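Local coordinates for protein exosome complex component Rrp42 (Pyrococcus abyssi, PDB 2PO1) that probably serves as the non-catalytic partner of Rrp41 in the hexameric RNase PH ring of the archaeal exosome, helping to structure the RNA-degrading active site, at residues His148-Leu152 with Asp211-Glu217; Ala167-Lys171 with Leu184-Leu190; Thr200-Gly205 with Val219-Lys223. The contacts are given in a common frame with arbitrary orientation. Numbering follows the deposited sequence.

Overall arrangement
Contacts 1 and 3 lie side by side, their centres 10 Å apart, while contact 2 lies across the chain's centre from them, 36 Å from contact 1 and 41 Å from contact 3. Contact 1 ties the turn before helix 152-166 to helix 214-219, joining the two 3' exoribonuclease (RNase PH) family domains of the subunit. Contact 3 pairs the two central strands of the four-stranded antiparallel sheet. These two alternate along the chain and touch through the E217-K223 salt bridge and the packing of P212 on A202. Contact 2, nested inside the loop closed by contact 1, pairs two strands of a separate three-stranded antiparallel sheet.

Contact 1: residues His148-Leu152 with Asp211-Glu217; sequences HDGNL and DPSLDEE
The carboxylate of E217 meets the backbone of a tight turn: N151 N donates to E217 OE2 at 2.6 Å, nearly straight, and a water bound to E217 OE2 (2.6 Å) also accepts from L152 N (2.9 Å). A second bond runs from N151 ND2 to D211 OD2 at 2.8 Å; D211 itself is held most strongly by R37. Weaker is the backbone link from L214 N to D149 O, 3.1 Å and bent.

The register brings G150 CA within 4.0 Å of L214 CA. G150 adopts phi/psi 106/156, where a CB would press on the carbonyl O of D149 and also lie 2.4 Å from both S213 C and L214 N; both call for glycine. N151 follows in the left-handed region (54/50), chi1 t, as N-cap of helix 152-166. Across the contact, S213 is the N-cap of helix 214-219, with a capping box: E216 N donates to S213 OG (3.3 Å) and S213 N to E216 OE2 (3.1 Å). The turn that leads into one helix thus packs on the first turn of another.

Farther out, H148, chi1 t, lays one ring face over L214 CG and brings CE1 to 3.4 Å from E217 OE1 near the ring plane. D149 OD2 packs 3.6 Å from L214 CB, while its OD1 pairs with a basic side chain of the neighbouring exonuclease 1 subunit.

Within the RNase PH fold, the turn links strand 135-147 to helix 152-166, N151 touches T200 and P212 packs on A202, both of strand 197-204, and E217 bridges to K223 of strand 222-228.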
ATOM      1  N   HIS C 148      14.205   8.441 -20.720  1.00 19.10           N
ATOM      2  CA  HIS C 148      13.739   9.786 -20.477  1.00 17.31           C
ATOM      3  C   HIS C 148      14.873  10.721 -20.866  1.00 18.62           C
ATOM      4  O   HIS C 148      15.912  10.822 -20.176  1.00 18.81           O
ATOM      5  CB  HIS C 148      13.380   9.912 -18.996  1.00 17.45           C
ATOM      6  CG  HIS C 148      13.104  11.314 -18.575  1.00 17.86           C
ATOM      7  ND1 HIS C 148      12.842  12.322 -19.477  1.00 17.72           N
ATOM      8  CD2 HIS C 148      13.046  11.877 -17.342  1.00 21.60           C
ATOM      9  CE1 HIS C 148      12.636  13.443 -18.814  1.00 20.46           C
ATOM     10  NE2 HIS C 148      12.751  13.199 -17.519  1.00 18.61           N
ATOM     11  N   ASP C 149      14.725  11.377 -22.022  1.00 18.45           N
ATOM     12  CA  ASP C 149      15.695  12.372 -22.389  1.00 18.81           C
ATOM     13  C   ASP C 149      14.956  13.646 -22.685  1.00 18.89           C
ATOM     14  O   ASP C 149      15.337  14.376 -23.593  1.00 19.98           O
ATOM     15  CB  ASP C 149      16.489  11.991 -23.616  1.00 19.03           C
ATOM     16  CG  ASP C 149      17.816  12.751 -23.688  1.00 24.53           C
ATOM     17  OD1 ASP C 149      18.348  12.982 -24.798  1.00 24.92           O
ATOM     18  OD2 ASP C 149      18.352  13.091 -22.594  1.00 25.20           O
ATOM     19  N   GLY C 150      13.856  13.832 -22.001  1.00 17.94           N
ATOM     20  CA  GLY C 150      13.144  15.092 -22.049  1.00 17.00           C
ATOM     21  C   GLY C 150      11.898  14.989 -22.870  1.00 16.69           C
ATOM     22  O   GLY C 150      11.797  14.185 -23.810  1.00 16.74           O
ATOM     23  N   ASN C 151      10.952  15.887 -22.586  1.00 16.29           N
ATOM     24  CA  ASN C 151       9.682  15.881 -23.270  1.00 15.18           C
ATOM     25  C   ASN C 151       8.900  14.570 -23.268  1.00 15.25           C
ATOM     26  O   ASN C 151       8.417  14.134 -24.285  1.00 17.43           O
ATOM     27  CB  ASN C 151       9.789  16.560 -24.670  1.00 17.48           C
ATOM     28  CG  ASN C 151       8.462  17.052 -25.148  1.00 17.08           C
ATOM     29  OD1 ASN C 151       7.518  17.121 -24.358  1.00 17.14           O
ATOM     30  ND2 ASN C 151       8.372  17.464 -26.437  1.00 15.19           N
ATOM     31  N   LEU C 152       8.720  13.943 -22.078  1.00 16.01           N
ATOM     32  CA  LEU C 152       7.886  12.806 -21.982  1.00 14.93           C
ATOM     33  C   LEU C 152       6.464  13.121 -22.420  1.00 16.18           C
ATOM     34  O   LEU C 152       5.815  12.315 -23.038  1.00 17.17           O
ATOM     35  CB  LEU C 152       7.883  12.299 -20.516  1.00 15.31           C
ATOM     36  CG  LEU C 152       9.235  11.866 -19.962  1.00 14.29           C
ATOM     37  CD1 LEU C 152       9.091  11.400 -18.516  1.00 17.05           C
ATOM     38  CD2 LEU C 152       9.800  10.775 -20.892  1.00 16.20           C
ATOM     39  N   ASP C 211       9.805  21.190 -27.538  1.00 21.01           N
ATOM     40  CA  ASP C 211      10.431  19.883 -27.371  1.00 19.87           C
ATOM     41  C   ASP C 211      11.758  19.989 -26.633  1.00 20.33           C
ATOM     42  O   ASP C 211      12.797  19.702 -27.216  1.00 21.01           O
ATOM     43  CB  ASP C 211      10.633  19.214 -28.714  1.00 20.08           C
ATOM     44  CG  ASP C 211      11.224  17.832 -28.603  1.00 20.52           C
ATOM     45  OD1 ASP C 211      11.973  17.475 -29.532  1.00 22.68           O
ATOM     46  OD2 ASP C 211      10.940  17.108 -27.617  1.00 18.59           O
ATOM     47  N   PRO C 212      11.705  20.307 -25.315  1.00 19.60           N
ATOM     48  CA  PRO C 212      12.889  20.542 -24.501  1.00 20.52           C
ATOM     49  C   PRO C 212      13.525  19.189 -24.264  1.00 20.97           C
ATOM     50  O   PRO C 212      12.810  18.245 -24.014  1.00 21.84           O
ATOM     51  CB  PRO C 212      12.300  21.101 -23.172  1.00 19.15           C
ATOM     52  CG  PRO C 212      10.941  20.564 -23.081  1.00 17.23           C
ATOM     53  CD  PRO C 212      10.459  20.417 -24.525  1.00 18.66           C
ATOM     54  N   SER C 213      14.819  19.072 -24.444  1.00 22.64           N
ATOM     55  CA  SER C 213      15.549  17.855 -24.074  1.00 21.80           C
ATOM     56  C   SER C 213      15.689  17.899 -22.558  1.00 21.03           C
ATOM     57  O   SER C 213      15.360  18.903 -21.926  1.00 20.24           O
ATOM     58  CB  SER C 213      16.945  17.903 -24.645  1.00 22.43           C
ATOM     59  OG  SER C 213      17.632  19.043 -24.120  1.00 23.05           O
ATOM     60  N   LEU C 214      16.235  16.839 -21.979  1.00 20.54           N
ATOM     61  CA  LEU C 214      16.403  16.754 -20.529  1.00 21.29           C
ATOM     62  C   LEU C 214      17.282  17.893 -20.065  1.00 22.53           C
ATOM     63  O   LEU C 214      16.968  18.563 -19.079  1.00 21.45           O
ATOM     64  CB  LEU C 214      17.087  15.457 -20.196  1.00 21.27           C
ATOM     65  CG  LEU C 214      16.706  14.610 -19.010  1.00 25.33           C
ATOM     66  CD1 LEU C 214      17.957  13.786 -18.714  1.00 25.91           C
ATOM     67  CD2 LEU C 214      16.166  15.434 -17.852  1.00 26.15           C
ATOM     68  N   ASP C 215      18.364  18.150 -20.801  1.00 24.44           N
ATOM     69  CA  ASP C 215      19.288  19.213 -20.420  1.00 25.81           C
ATOM     70  C   ASP C 215      18.541  20.556 -20.399  1.00 25.46           C
ATOM     71  O   ASP C 215      18.783  21.362 -19.536  1.00 24.57           O
ATOM     72  CB  ASP C 215      20.438  19.300 -21.403  1.00 28.73           C
ATOM     73  CG  ASP C 215      21.461  18.201 -21.188  1.00 34.64           C
ATOM     74  OD1 ASP C 215      21.592  17.733 -20.020  1.00 39.08           O
ATOM     75  OD2 ASP C 215      22.108  17.810 -22.182  1.00 41.30           O
ATOM     76  N   GLU C 216      17.596  20.749 -21.321  1.00 23.79           N
ATOM     77  CA  GLU C 216      16.786  21.972 -21.283  1.00 23.35           C
ATOM     78  C   GLU C 216      15.775  21.921 -20.135  1.00 22.23           C
ATOM     79  O   GLU C 216      15.549  22.927 -19.455  1.00 22.49           O
ATOM     80  CB  GLU C 216      16.119  22.224 -22.600  1.00 22.81           C
ATOM     81  CG  GLU C 216      17.079  22.812 -23.616  1.00 24.60           C
ATOM     82  CD  GLU C 216      16.653  22.647 -25.037  1.00 22.94           C
ATOM     83  OE1 GLU C 216      17.271  23.308 -25.881  1.00 24.11           O
ATOM     84  OE2 GLU C 216      15.711  21.898 -25.349  1.00 24.88           O
ATOM     85  N   GLU C 217      15.172  20.762 -19.907  1.00 21.04           N
ATOM     86  CA  GLU C 217      14.250  20.637 -18.767  1.00 19.58           C
ATOM     87  C   GLU C 217      14.964  20.870 -17.473  1.00 20.91           C
ATOM     88  O   GLU C 217      14.404  21.437 -16.541  1.00 21.68           O
ATOM     89  CB  GLU C 217      13.587  19.301 -18.740  1.00 18.51           C
ATOM     90  CG  GLU C 217      12.606  19.096 -19.870  1.00 18.98           C
ATOM     91  CD  GLU C 217      12.086  17.684 -19.913  1.00 21.13           C
ATOM     92  OE1 GLU C 217      12.694  16.788 -19.319  1.00 17.52           O
ATOM     93  OE2 GLU C 217      11.052  17.470 -20.552  1.00 23.75           O
TER
HETATM   94  O   HOH W   1      12.711  16.458 -16.804  1.00 33.72           O
HETATM   95  O   HOH W   2       9.615  15.452 -19.729  1.00 22.25           O

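Contact 2: residues Ala167-Lys171 with Leu184-Leu190; sequences ARVPK and LDETEPL
Strand 186-189 adds to strand 168-174 as an antiparallel edge of a three-stranded sheet, whose other edge is strand 181-184. The short axes approach to 4.2 Å at 130°. K171, the residue most covered, sits where segment 184-190 turns a corner at D185: its N donates to E186 O (2.7 Å) and its O accepts from L184 N (2.8 Å). Its side chain, chi1 m, points toward the other segment and ends in a salt bridge from K171 NZ to E188 OE2 (2.8 Å).

E188, chi1 p, shares a face with V169, and the two form the hydrogen-bonded pair: V169 N to E188 O 2.9 Å, E188 N to V169 O 2.8 Å. V169 CG1 also packs on L190 CD1 (3.7 Å), facing strands 135-147 and 60-71. P170 and T187 follow as a non-hydrogen-bonded pair, CA atoms 4.2 Å apart.

R168, chi1 m, folds its guanidinium over E188 CA and P189 N, and R168 NE donates to T187 OG1 at 3.0 Å.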
ATOM      1  N   ALA C 167      -4.521   0.354 -33.158  1.00 23.45           N
ATOM      2  CA  ALA C 167      -5.158  -0.680 -32.412  1.00 23.56           C
ATOM      3  C   ALA C 167      -6.147  -1.346 -33.313  1.00 24.46           C
ATOM      4  O   ALA C 167      -6.801  -0.692 -34.144  1.00 24.08           O
ATOM      5  CB  ALA C 167      -5.833  -0.112 -31.194  1.00 22.78           C
ATOM      6  N   ARG C 168      -6.136  -2.661 -33.212  1.00 24.64           N
ATOM      7  CA  ARG C 168      -7.135  -3.513 -33.826  1.00 26.64           C
ATOM      8  C   ARG C 168      -7.614  -4.401 -32.701  1.00 27.42           C
ATOM      9  O   ARG C 168      -6.826  -5.065 -32.042  1.00 26.64           O
ATOM     10  CB  ARG C 168      -6.566  -4.327 -34.984  1.00 28.12           C
ATOM     11  CG  ARG C 168      -6.295  -3.456 -36.186  1.00 26.74           C
ATOM     12  CD  ARG C 168      -6.248  -4.179 -37.469  1.00 33.13           C
ATOM     13  NE  ARG C 168      -7.565  -4.722 -37.886  1.00 36.83           N
ATOM     14  CZ  ARG C 168      -8.470  -4.103 -38.656  1.00 39.26           C
ATOM     15  NH1 ARG C 168      -8.286  -2.856 -39.114  1.00 37.87           N
ATOM     16  NH2 ARG C 168      -9.609  -4.737 -38.933  1.00 38.74           N
ATOM     17  N   VAL C 169      -8.921  -4.398 -32.511  1.00 29.50           N
ATOM     18  CA  VAL C 169      -9.567  -5.026 -31.387  1.00 29.56           C
ATOM     19  C   VAL C 169     -10.558  -6.039 -31.966  1.00 31.30           C
ATOM     20  O   VAL C 169     -11.024  -5.857 -33.096  1.00 33.14           O
ATOM     21  CB  VAL C 169     -10.258  -3.945 -30.497  1.00 29.17           C
ATOM     22  CG1 VAL C 169      -9.185  -2.988 -29.896  1.00 27.88           C
ATOM     23  CG2 VAL C 169     -11.281  -3.154 -31.304  1.00 29.04           C
ATOM     24  N   PRO C 170     -10.838  -7.128 -31.217  1.00 31.76           N
ATOM     25  CA  PRO C 170     -11.779  -8.162 -31.668  1.00 33.31           C
ATOM     26  C   PRO C 170     -13.131  -7.534 -31.964  1.00 33.54           C
ATOM     27  O   PRO C 170     -13.628  -6.746 -31.146  1.00 31.69           O
ATOM     28  CB  PRO C 170     -11.912  -9.092 -30.461  1.00 33.03           C
ATOM     29  CG  PRO C 170     -10.691  -8.818 -29.612  1.00 32.54           C
ATOM     30  CD  PRO C 170     -10.274  -7.413 -29.880  1.00 30.46           C
ATOM     31  N   LYS C 171     -13.684  -7.834 -33.147  1.00 34.66           N
ATOM     32  CA  LYS C 171     -15.076  -7.522 -33.429  1.00 36.22           C
ATOM     33  C   LYS C 171     -15.916  -8.251 -32.386  1.00 36.99           C
ATOM     34  O   LYS C 171     -15.679  -9.418 -32.060  1.00 36.07           O
ATOM     35  CB  LYS C 171     -15.504  -8.007 -34.812  1.00 37.36           C
ATOM     36  CG  LYS C 171     -15.044  -7.140 -35.954  1.00 38.54           C
ATOM     37  CD  LYS C 171     -16.080  -7.078 -37.035  1.00 42.12           C
ATOM     38  CE  LYS C 171     -15.787  -6.024 -38.111  1.00 42.88           C
ATOM     39  NZ  LYS C 171     -15.806  -4.605 -37.628  1.00 46.48           N
ATOM     40  N   LEU C 184     -15.308 -12.178 -31.793  1.00 51.48           N
ATOM     41  CA  LEU C 184     -14.896 -12.772 -33.054  1.00 51.87           C
ATOM     42  C   LEU C 184     -13.385 -12.621 -33.248  1.00 50.22           C
ATOM     43  O   LEU C 184     -12.737 -11.877 -32.533  1.00 48.57           O
ATOM     44  CB  LEU C 184     -15.666 -12.149 -34.236  1.00 52.43           C
ATOM     45  CG  LEU C 184     -17.135 -11.748 -34.045  1.00 51.90           C
ATOM     46  CD1 LEU C 184     -17.652 -11.066 -35.289  1.00 50.24           C
ATOM     47  CD2 LEU C 184     -18.023 -12.942 -33.658  1.00 53.45           C
ATOM     48  N   ASP C 185     -12.855 -13.358 -34.218  1.00 51.58           N
ATOM     49  CA  ASP C 185     -11.460 -13.318 -34.617  1.00 50.36           C
ATOM     50  C   ASP C 185     -11.155 -12.074 -35.406  1.00 48.12           C
ATOM     51  O   ASP C 185     -10.100 -11.448 -35.192  1.00 47.20           O
ATOM     52  CB  ASP C 185     -11.118 -14.537 -35.468  1.00 53.39           C
ATOM     53  CG  ASP C 185     -10.894 -15.782 -34.633  1.00 56.26           C
ATOM     54  OD1 ASP C 185     -10.624 -15.656 -33.407  1.00 56.09           O
ATOM     55  OD2 ASP C 185     -10.985 -16.884 -35.222  1.00 61.43           O
ATOM     56  N   GLU C 186     -12.071 -11.723 -36.312  1.00 47.06           N
ATOM     57  CA  GLU C 186     -12.007 -10.475 -37.070  1.00 43.93           C
ATOM     58  C   GLU C 186     -11.835  -9.315 -36.116  1.00 40.53           C
ATOM     59  O   GLU C 186     -12.466  -9.251 -35.053  1.00 38.62           O
ATOM     60  CB  GLU C 186     -13.276 -10.261 -37.914  1.00 45.66           C
ATOM     61  CG  GLU C 186     -13.165  -9.187 -39.004  1.00 43.93           C
ATOM     62  CD  GLU C 186     -14.508  -8.834 -39.660  1.00 47.90           C
ATOM     63  OE1 GLU C 186     -15.422  -9.694 -39.696  1.00 46.86           O
ATOM     64  OE2 GLU C 186     -14.643  -7.698 -40.160  1.00 47.99           O
ATOM     65  N   THR C 187     -10.970  -8.394 -36.505  1.00 37.87           N
ATOM     66  CA  THR C 187     -10.682  -7.267 -35.673  1.00 35.37           C
ATOM     67  C   THR C 187     -11.156  -6.037 -36.417  1.00 34.69           C
ATOM     68  O   THR C 187     -11.542  -6.106 -37.564  1.00 35.80           O
ATOM     69  CB  THR C 187      -9.183  -7.189 -35.306  1.00 33.96           C
ATOM     70  OG1 THR C 187      -8.405  -7.240 -36.507  1.00 34.69           O
ATOM     71  CG2 THR C 187      -8.796  -8.351 -34.415  1.00 33.66           C
ATOM     72  N   GLU C 188     -11.173  -4.914 -35.729  1.00 32.90           N
ATOM     73  CA  GLU C 188     -11.583  -3.675 -36.352  1.00 32.84           C
ATOM     74  C   GLU C 188     -10.815  -2.630 -35.648  1.00 29.86           C
ATOM     75  O   GLU C 188     -10.336  -2.869 -34.540  1.00 29.03           O
ATOM     76  CB  GLU C 188     -13.076  -3.460 -36.111  1.00 33.71           C
ATOM     77  CG  GLU C 188     -13.431  -3.767 -34.681  1.00 33.03           C
ATOM     78  CD  GLU C 188     -14.811  -3.370 -34.292  1.00 36.31           C
ATOM     79  OE1 GLU C 188     -14.948  -2.971 -33.142  1.00 38.49           O
ATOM     80  OE2 GLU C 188     -15.757  -3.480 -35.093  1.00 37.25           O
ATOM     81  N   PRO C 189     -10.711  -1.439 -36.239  1.00 29.57           N
ATOM     82  CA  PRO C 189     -10.037  -0.405 -35.459  1.00 27.59           C
ATOM     83  C   PRO C 189     -10.892   0.053 -34.297  1.00 25.76           C
ATOM     84  O   PRO C 189     -12.076  -0.298 -34.212  1.00 26.81           O
ATOM     85  CB  PRO C 189      -9.930   0.764 -36.427  1.00 28.24           C
ATOM     86  CG  PRO C 189     -10.221   0.154 -37.808  1.00 30.07           C
ATOM     87  CD  PRO C 189     -11.134  -0.966 -37.567  1.00 31.60           C
ATOM     88  N   LEU C 190     -10.309   0.877 -33.453  1.00 23.03           N
ATOM     89  CA  LEU C 190     -11.029   1.452 -32.316  1.00 22.86           C
ATOM     90  C   LEU C 190     -11.688   2.694 -32.919  1.00 23.49           C
ATOM     91  O   LEU C 190     -11.305   3.100 -34.016  1.00 22.91           O
ATOM     92  CB  LEU C 190     -10.008   1.798 -31.241  1.00 19.80           C
ATOM     93  CG  LEU C 190     -10.029   1.318 -29.779  1.00 21.69           C
ATOM     94  CD1 LEU C 190     -10.946   0.208 -29.426  1.00 15.53           C
ATOM     95  CD2 LEU C 190      -8.557   1.164 -29.221  1.00 19.21           C
TER
HETATM   96  O   HOH W   3      -7.889   1.721 -33.833  1.00 19.65           O

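Contact 3: residues Thr200-Gly205 with Val219-Lys223; sequences TFAKIG and VMDGK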
ATOM      1  N   THR C 200       4.808  20.685 -26.441  1.00 18.81           N
ATOM      2  CA  THR C 200       5.251  21.164 -25.146  1.00 18.14           C
ATOM      3  C   THR C 200       6.416  22.106 -25.303  1.00 19.10           C
ATOM      4  O   THR C 200       7.279  21.875 -26.101  1.00 18.72           O
ATOM      5  CB  THR C 200       5.619  19.979 -24.253  1.00 18.74           C
ATOM      6  OG1 THR C 200       4.414  19.320 -23.853  1.00 16.57           O
ATOM      7  CG2 THR C 200       6.352  20.430 -23.079  1.00 14.27           C
ATOM      8  N   PHE C 201       6.365  23.228 -24.596  1.00 20.24           N
ATOM      9  CA  PHE C 201       7.422  24.249 -24.628  1.00 21.09           C
ATOM     10  C   PHE C 201       8.050  24.367 -23.256  1.00 21.37           C
ATOM     11  O   PHE C 201       7.341  24.299 -22.250  1.00 23.52           O
ATOM     12  CB  PHE C 201       6.844  25.630 -25.022  1.00 20.73           C
ATOM     13  CG  PHE C 201       6.094  25.610 -26.325  1.00 22.49           C
ATOM     14  CD1 PHE C 201       4.814  25.037 -26.405  1.00 23.73           C
ATOM     15  CD2 PHE C 201       6.674  26.125 -27.474  1.00 24.24           C
ATOM     16  CE1 PHE C 201       4.139  24.973 -27.630  1.00 22.81           C
ATOM     17  CE2 PHE C 201       5.990  26.068 -28.700  1.00 25.69           C
ATOM     18  CZ  PHE C 201       4.736  25.483 -28.773  1.00 21.10           C
ATOM     19  N   ALA C 202       9.367  24.576 -23.214  1.00 22.70           N
ATOM     20  CA  ALA C 202      10.060  24.957 -21.980  1.00 22.61           C
ATOM     21  C   ALA C 202      10.243  26.451 -22.048  1.00 23.59           C
ATOM     22  O   ALA C 202      10.636  26.966 -23.066  1.00 23.23           O
ATOM     23  CB  ALA C 202      11.400  24.279 -21.912  1.00 23.55           C
ATOM     24  N   LYS C 203       9.904  27.157 -20.980  1.00 23.25           N
ATOM     25  CA  LYS C 203      10.299  28.533 -20.888  1.00 23.75           C
ATOM     26  C   LYS C 203      11.638  28.559 -20.168  1.00 24.95           C
ATOM     27  O   LYS C 203      11.765  28.067 -19.025  1.00 24.93           O
ATOM     28  CB  LYS C 203       9.261  29.340 -20.133  1.00 24.86           C
ATOM     29  CG  LYS C 203       9.671  30.757 -19.830  1.00 25.77           C
ATOM     30  CD  LYS C 203       8.442  31.598 -19.550  1.00 27.71           C
ATOM     31  CE  LYS C 203       8.849  33.036 -19.272  1.00 24.43           C
ATOM     32  NZ  LYS C 203       7.605  33.830 -19.070  1.00 27.51           N
ATOM     33  N   ILE C 204      12.640  29.095 -20.856  1.00 26.63           N
ATOM     34  CA  ILE C 204      13.991  29.296 -20.302  1.00 27.69           C
ATOM     35  C   ILE C 204      14.324  30.775 -20.407  1.00 29.34           C
ATOM     36  O   ILE C 204      14.495  31.304 -21.505  1.00 30.44           O
ATOM     37  CB  ILE C 204      15.019  28.448 -21.057  1.00 27.20           C
ATOM     38  CG1 ILE C 204      14.530  26.994 -21.125  1.00 25.91           C
ATOM     39  CG2 ILE C 204      16.409  28.602 -20.435  1.00 30.02           C
ATOM     40  CD1 ILE C 204      15.432  26.031 -21.934  1.00 26.03           C
ATOM     41  N   GLY C 205      14.381  31.446 -19.261  1.00 29.66           N
ATOM     42  CA  GLY C 205      14.406  32.896 -19.244  1.00 32.14           C
ATOM     43  C   GLY C 205      13.170  33.429 -19.955  1.00 33.24           C
ATOM     44  O   GLY C 205      12.041  33.073 -19.611  1.00 32.89           O
ATOM     45  N   VAL C 219      17.158  23.070 -16.880  1.00 23.86           N
ATOM     46  CA  VAL C 219      17.357  24.475 -16.633  1.00 24.34           C
ATOM     47  C   VAL C 219      16.111  25.336 -16.860  1.00 25.11           C
ATOM     48  O   VAL C 219      16.162  26.534 -16.677  1.00 25.64           O
ATOM     49  CB  VAL C 219      18.519  25.007 -17.512  1.00 26.93           C
ATOM     50  CG1 VAL C 219      19.681  23.998 -17.516  1.00 28.83           C
ATOM     51  CG2 VAL C 219      18.050  25.308 -18.911  1.00 24.81           C
ATOM     52  N   MET C 220      14.983  24.748 -17.251  1.00 23.78           N
ATOM     53  CA  MET C 220      13.859  25.566 -17.608  1.00 24.03           C
ATOM     54  C   MET C 220      13.245  26.227 -16.391  1.00 24.17           C
ATOM     55  O   MET C 220      13.373  25.754 -15.257  1.00 23.18           O
ATOM     56  CB  MET C 220      12.793  24.725 -18.331  1.00 23.43           C
ATOM     57  CG  MET C 220      12.194  23.662 -17.465  1.00 20.50           C
ATOM     58  SD  MET C 220      11.012  22.730 -18.369  1.00 22.17           S
ATOM     59  CE  MET C 220      10.682  21.524 -17.085  1.00 18.56           C
ATOM     60  N   ASP C 221      12.533  27.301 -16.648  1.00 24.74           N
ATOM     61  CA  ASP C 221      11.805  27.962 -15.611  1.00 26.84           C
ATOM     62  C   ASP C 221      10.497  27.270 -15.430  1.00 25.71           C
ATOM     63  O   ASP C 221      10.062  27.038 -14.317  1.00 27.06           O
ATOM     64  CB  ASP C 221      11.584  29.415 -16.006  1.00 29.59           C
ATOM     65  CG  ASP C 221      12.819  30.215 -15.819  1.00 33.19           C
ATOM     66  OD1 ASP C 221      13.318  30.243 -14.680  1.00 38.83           O
ATOM     67  OD2 ASP C 221      13.334  30.743 -16.800  1.00 39.85           O
ATOM     68  N   GLY C 222       9.880  26.895 -16.536  1.00 24.78           N
ATOM     69  CA  GLY C 222       8.535  26.333 -16.492  1.00 22.92           C
ATOM     70  C   GLY C 222       8.239  25.730 -17.840  1.00 22.29           C
ATOM     71  O   GLY C 222       9.084  25.737 -18.728  1.00 21.35           O
ATOM     72  N   LYS C 223       7.029  25.195 -17.996  1.00 21.16           N
ATOM     73  CA  LYS C 223       6.761  24.408 -19.175  1.00 20.63           C
ATOM     74  C   LYS C 223       5.297  24.507 -19.415  1.00 19.52           C
ATOM     75  O   LYS C 223       4.551  24.757 -18.489  1.00 18.66           O
ATOM     76  CB  LYS C 223       7.158  22.980 -18.868  1.00 19.54           C
ATOM     77  CG  LYS C 223       6.623  21.935 -19.768  1.00 22.27           C
ATOM     78  CD  LYS C 223       7.185  20.606 -19.310  1.00 24.22           C
ATOM     79  CE  LYS C 223       8.382  20.286 -20.143  1.00 27.90           C
ATOM     80  NZ  LYS C 223       8.933  18.933 -19.966  1.00 27.60           N
TER
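A small apolar cluster fills one side of this antiparallel strand pair, which carries a classic beta bulge. A202 CB meets M220 CB at 3.9 Å, I204 CG1 lies 4.0 Å from the same M220 CB, and I204 CG2 touches V219 CG2 at 4.0 Å. Helix 13-23 covers this end of the pair, with I19 and L22 against I204 and I18 against V219. P212 packs on A202 from the loop before helix 214-219.

Between the strands, A202 faces K223 as a non-hydrogen-bonded pair (CA atoms 4.4 Å apart), and K203 faces G222 as a hydrogen-bonded one, K203 N donating to G222 O at 2.8 Å. The return bond is split by the bulge: K203 O accepts from D221 N at 2.6 Å and, weakly, from G222 N at 3.3 Å. D221 and G222 together therefore stand opposite the single residue K203. The bulge comes where the chain leaves helix 214-219 and enters strand 222-228, next to strand 197-204 at the centre of the four-stranded sheet.

Toward the polar edge, the K223 side chain runs past T200, K223 CE lying 3.6 Å from T200 CG2, and its amine forms a salt bridge with E217. K203 points to the other face of the sheet, where its amine pairs with E249 of helix 247-275. D221, also salt-bridged to R15, reaches toward the end of strand 197-204, where G205 turns with positive phi (58°) and its backbone G205 N donates to D221 OD2 at 2.8 Å.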